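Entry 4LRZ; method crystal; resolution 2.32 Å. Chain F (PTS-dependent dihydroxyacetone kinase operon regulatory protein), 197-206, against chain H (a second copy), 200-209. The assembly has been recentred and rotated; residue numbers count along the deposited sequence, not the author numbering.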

# COMPACT_ATOMS: atom_id res chain seq x y z
N GLU F 197 -0.76 -8.13 -8.30
CA GLU F 197 -0.84 -7.61 -9.70
C GLU F 197 0.52 -7.63 -10.38
O GLU F 197 0.66 -8.05 -11.55
CB GLU F 197 -1.44 -6.18 -9.78
CG GLU F 197 -1.53 -5.62 -11.26
CD GLU F 197 -1.84 -4.06 -11.47
OE1 GLU F 197 -1.94 -3.28 -10.47
OE2 GLU F 197 -1.98 -3.66 -12.68
N THR F 198 1.56 -7.17 -9.69
CA THR F 198 2.87 -7.20 -10.34
C THR F 198 3.39 -8.59 -10.63
O THR F 198 3.92 -8.84 -11.71
CB THR F 198 3.92 -6.16 -9.75
OG1 THR F 198 5.25 -6.73 -9.69
CG2 THR F 198 3.53 -5.64 -8.49
N ASN F 199 3.14 -9.53 -9.72
CA ASN F 199 3.46 -10.91 -9.94
C ASN F 199 2.77 -11.43 -11.23
O ASN F 199 3.40 -12.05 -12.10
CB ASN F 199 3.08 -11.73 -8.69
CG ASN F 199 3.59 -13.17 -8.75
OD1 ASN F 199 4.78 -13.42 -9.00
ND2 ASN F 199 2.71 -14.10 -8.56
N ARG F 200 1.48 -11.13 -11.39
CA ARG F 200 0.81 -11.50 -12.65
C ARG F 200 1.45 -10.90 -13.89
O ARG F 200 1.57 -11.59 -14.92
CB ARG F 200 -0.69 -11.23 -12.59
CG ARG F 200 -1.35 -11.93 -11.37
CD ARG F 200 -2.88 -11.99 -11.53
NE ARG F 200 -3.20 -12.67 -12.77
CZ ARG F 200 -4.42 -12.83 -13.26
NH1 ARG F 200 -5.47 -12.34 -12.62
NH2 ARG F 200 -4.58 -13.49 -14.40
N HIS F 201 1.96 -9.67 -13.81
CA HIS F 201 2.66 -9.12 -15.01
C HIS F 201 4.01 -9.77 -15.24
O HIS F 201 4.48 -9.89 -16.38
CB HIS F 201 2.83 -7.56 -14.96
CG HIS F 201 1.53 -6.83 -14.91
ND1 HIS F 201 0.66 -6.80 -15.97
CD2 HIS F 201 0.96 -6.09 -13.93
CE1 HIS F 201 -0.41 -6.08 -15.65
NE2 HIS F 201 -0.24 -5.64 -14.42
N LEU F 202 4.65 -10.17 -14.16
CA LEU F 202 5.92 -10.88 -14.27
C LEU F 202 5.71 -12.26 -14.93
O LEU F 202 6.49 -12.67 -15.78
CB LEU F 202 6.61 -10.99 -12.90
CG LEU F 202 7.19 -9.67 -12.33
CD1 LEU F 202 7.70 -9.86 -10.90
CD2 LEU F 202 8.33 -9.03 -13.24
N ASN F 203 4.61 -12.93 -14.56
CA ASN F 203 4.22 -14.18 -15.25
C ASN F 203 4.07 -14.01 -16.77
O ASN F 203 4.58 -14.81 -17.57
CB ASN F 203 2.93 -14.73 -14.63
CG ASN F 203 3.16 -15.40 -13.30
OD1 ASN F 203 4.26 -15.76 -12.99
ND2 ASN F 203 2.09 -15.61 -12.53
N GLN F 204 3.38 -12.94 -17.19
CA GLN F 204 3.26 -12.60 -18.61
C GLN F 204 4.63 -12.41 -19.21
O GLN F 204 4.97 -12.95 -20.28
CB GLN F 204 2.44 -11.32 -18.78
CG GLN F 204 0.92 -11.50 -18.52
CD GLN F 204 0.21 -10.13 -18.31
OE1 GLN F 204 0.82 -9.14 -17.92
NE2 GLN F 204 -1.10 -10.09 -18.61
N LEU F 205 5.46 -11.67 -18.48
CA LEU F 205 6.76 -11.38 -19.05
C LEU F 205 7.63 -12.64 -19.18
O LEU F 205 8.29 -12.87 -20.23
CB LEU F 205 7.43 -10.29 -18.23
CG LEU F 205 8.80 -9.86 -18.72
CD1 LEU F 205 8.74 -9.46 -20.23
CD2 LEU F 205 9.25 -8.72 -17.85
N ASN F 206 7.61 -13.47 -18.13
CA ASN F 206 8.41 -14.69 -18.12
C ASN F 206 7.99 -15.72 -19.14
O ASN F 206 8.84 -16.24 -19.86
CB ASN F 206 8.53 -15.29 -16.72
CG ASN F 206 9.46 -14.47 -15.85
OD1 ASN F 206 10.36 -13.81 -16.36
ND2 ASN F 206 9.25 -14.48 -14.54
N ARG H 200 7.12 0.11 -14.37
CA ARG H 200 8.41 -0.24 -14.98
C ARG H 200 8.42 -1.62 -15.63
O ARG H 200 9.05 -1.85 -16.68
CB ARG H 200 9.54 -0.05 -13.98
CG ARG H 200 9.64 1.42 -13.53
CD ARG H 200 11.05 1.80 -13.01
NE ARG H 200 12.04 1.74 -14.08
CZ ARG H 200 13.35 1.65 -13.88
NH1 ARG H 200 13.83 1.62 -12.64
NH2 ARG H 200 14.19 1.57 -14.91
N HIS H 201 7.67 -2.55 -15.04
CA HIS H 201 7.54 -3.89 -15.64
C HIS H 201 6.70 -3.84 -16.89
O HIS H 201 7.01 -4.51 -17.89
CB HIS H 201 7.00 -4.93 -14.62
CG HIS H 201 7.94 -5.18 -13.48
ND1 HIS H 201 9.28 -5.43 -13.67
CD2 HIS H 201 7.74 -5.24 -12.15
CE1 HIS H 201 9.87 -5.61 -12.50
NE2 HIS H 201 8.95 -5.50 -11.56
N LEU H 202 5.66 -3.01 -16.87
CA LEU H 202 4.89 -2.79 -18.10
C LEU H 202 5.73 -2.17 -19.21
O LEU H 202 5.65 -2.57 -20.38
CB LEU H 202 3.63 -1.99 -17.81
CG LEU H 202 2.59 -2.64 -16.87
CD1 LEU H 202 1.46 -1.63 -16.55
CD2 LEU H 202 1.98 -3.93 -17.54
N ASN H 203 6.60 -1.24 -18.87
CA ASN H 203 7.55 -0.73 -19.89
C ASN H 203 8.39 -1.87 -20.52
O ASN H 203 8.67 -1.88 -21.75
CB ASN H 203 8.43 0.35 -19.29
CG ASN H 203 7.65 1.65 -19.04
OD1 ASN H 203 6.62 1.88 -19.68
ND2 ASN H 203 8.12 2.49 -18.14
N GLN H 204 8.78 -2.83 -19.68
CA GLN H 204 9.59 -3.95 -20.16
C GLN H 204 8.77 -4.80 -21.11
O GLN H 204 9.16 -5.08 -22.25
CB GLN H 204 10.15 -4.77 -18.98
CG GLN H 204 11.32 -4.12 -18.29
CD GLN H 204 11.58 -4.77 -16.94
OE1 GLN H 204 10.64 -5.23 -16.31
NE2 GLN H 204 12.85 -4.87 -16.53
N LEU H 205 7.58 -5.17 -20.66
CA LEU H 205 6.71 -6.00 -21.46
C LEU H 205 6.30 -5.33 -22.79
O LEU H 205 6.38 -5.95 -23.89
CB LEU H 205 5.53 -6.40 -20.61
CG LEU H 205 4.45 -7.23 -21.28
CD1 LEU H 205 4.97 -8.52 -21.99
CD2 LEU H 205 3.42 -7.55 -20.21
N ASN H 206 5.94 -4.05 -22.73
CA ASN H 206 5.56 -3.32 -23.97
C ASN H 206 6.69 -3.16 -24.94
O ASN H 206 6.49 -3.32 -26.13
CB ASN H 206 4.95 -1.95 -23.64
CG ASN H 206 3.57 -2.08 -23.01
OD1 ASN H 206 2.93 -3.13 -23.12
ND2 ASN H 206 3.11 -1.03 -22.37
N ALA H 207 7.88 -2.83 -24.45
CA ALA H 207 9.02 -2.74 -25.33
C ALA H 207 9.36 -4.10 -25.94
O ALA H 207 9.68 -4.16 -27.13
CB ALA H 207 10.22 -2.17 -24.61
N LEU H 208 9.26 -5.19 -25.17
CA LEU H 208 9.52 -6.52 -25.76
C LEU H 208 8.53 -6.80 -26.88
O LEU H 208 8.92 -7.07 -27.99
CB LEU H 208 9.46 -7.64 -24.70
CG LEU H 208 9.88 -9.08 -24.99
CD1 LEU H 208 11.25 -9.19 -25.71
CD2 LEU H 208 9.89 -9.88 -23.69
N LEU H 209 7.24 -6.71 -26.59
CA LEU H 209 6.19 -6.90 -27.60
C LEU H 209 6.37 -6.11 -28.90
O LEU H 209 6.14 -6.64 -29.98
CB LEU H 209 4.83 -6.55 -27.01
CG LEU H 209 4.43 -7.55 -25.94
CD1 LEU H 209 3.39 -6.90 -25.03
CD2 LEU H 209 3.89 -8.80 -26.61

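The two helices run side by side in the same N-to-C sense, with an angle of 22° between their directions and a closest axis approach of 10.0 Å. Equivalent residues face one another: the CA atoms of His F201 and His H201 lie 7.2 Å apart, and those of Leu F205 and Leu H205 5.9 Å apart. No hydrogen bond crosses between the stretches, and the 445 Å² of buried surface is contributed largely by leucine and histidine residues.

Nearer the N-terminal ends, histidine and leucine pair reciprocally. Each histidine points its CA-to-CB bond toward the other helix and adopts an m rotamer at chi1; His F201 presents a ring face to Leu H202, and His H201 to Leu F202. Leu F202 CD2 sits 3.7 Å from the centroid of the His H201 ring, only 6° off its normal; Leu H202 CD2 lies 3.8 Å from the centroid of the His F201 ring, 22° off the normal. Both leucines have CA-to-CB bonds directed sideways, and their m,t conformation carries a CD2 methyl back across the gap to reach the ring.

The histidine rings are held by bonds within their own helices. His H201 ND1 donates to Gln H204 OE1 at 3.0 Å with a nearly linear angle of 170°, and His F201 ND1 makes the equivalent bond to Gln F204 OE1 at 3.1 Å, more bent at 146°. His F201 NE2 also donates to Glu F197 OE2 at 3.2 Å and 170°, so that this ring is tethered to residues one turn before it and three residues after it. The extended t,t conformation of Glu F197 brings its carboxylate to the ring. The two glutamines share an m,t conformation that folds the amide oxygen back to the histidine, leaving Gln F204 OE1 also 3.8 Å from Leu H205 CD2. Thr F198 OG1 approaches His H201 CD2 obliquely at 3.8 Å.

One turn further along, the histidine layer gives way to leucines. Leu F205 and Leu H205 are both t,p, but the CA-to-CB bond of Leu H205 points toward chain F, whereas that of Leu F205 is directed sideways and its end comes nearer. Leu F205 CD1 reaches across to 4.2 Å from Leu H205 CA, 4.3 Å from Leu H205 CD1 and 3.7 Å from Leu H208 CD2. Leu H208, again t,p, thus packs against the same methyl as Leu H205. Leu F205 contacts Leu H205, Leu H208 and Gln H204, and has 91 Å² covered, the most of any residue here.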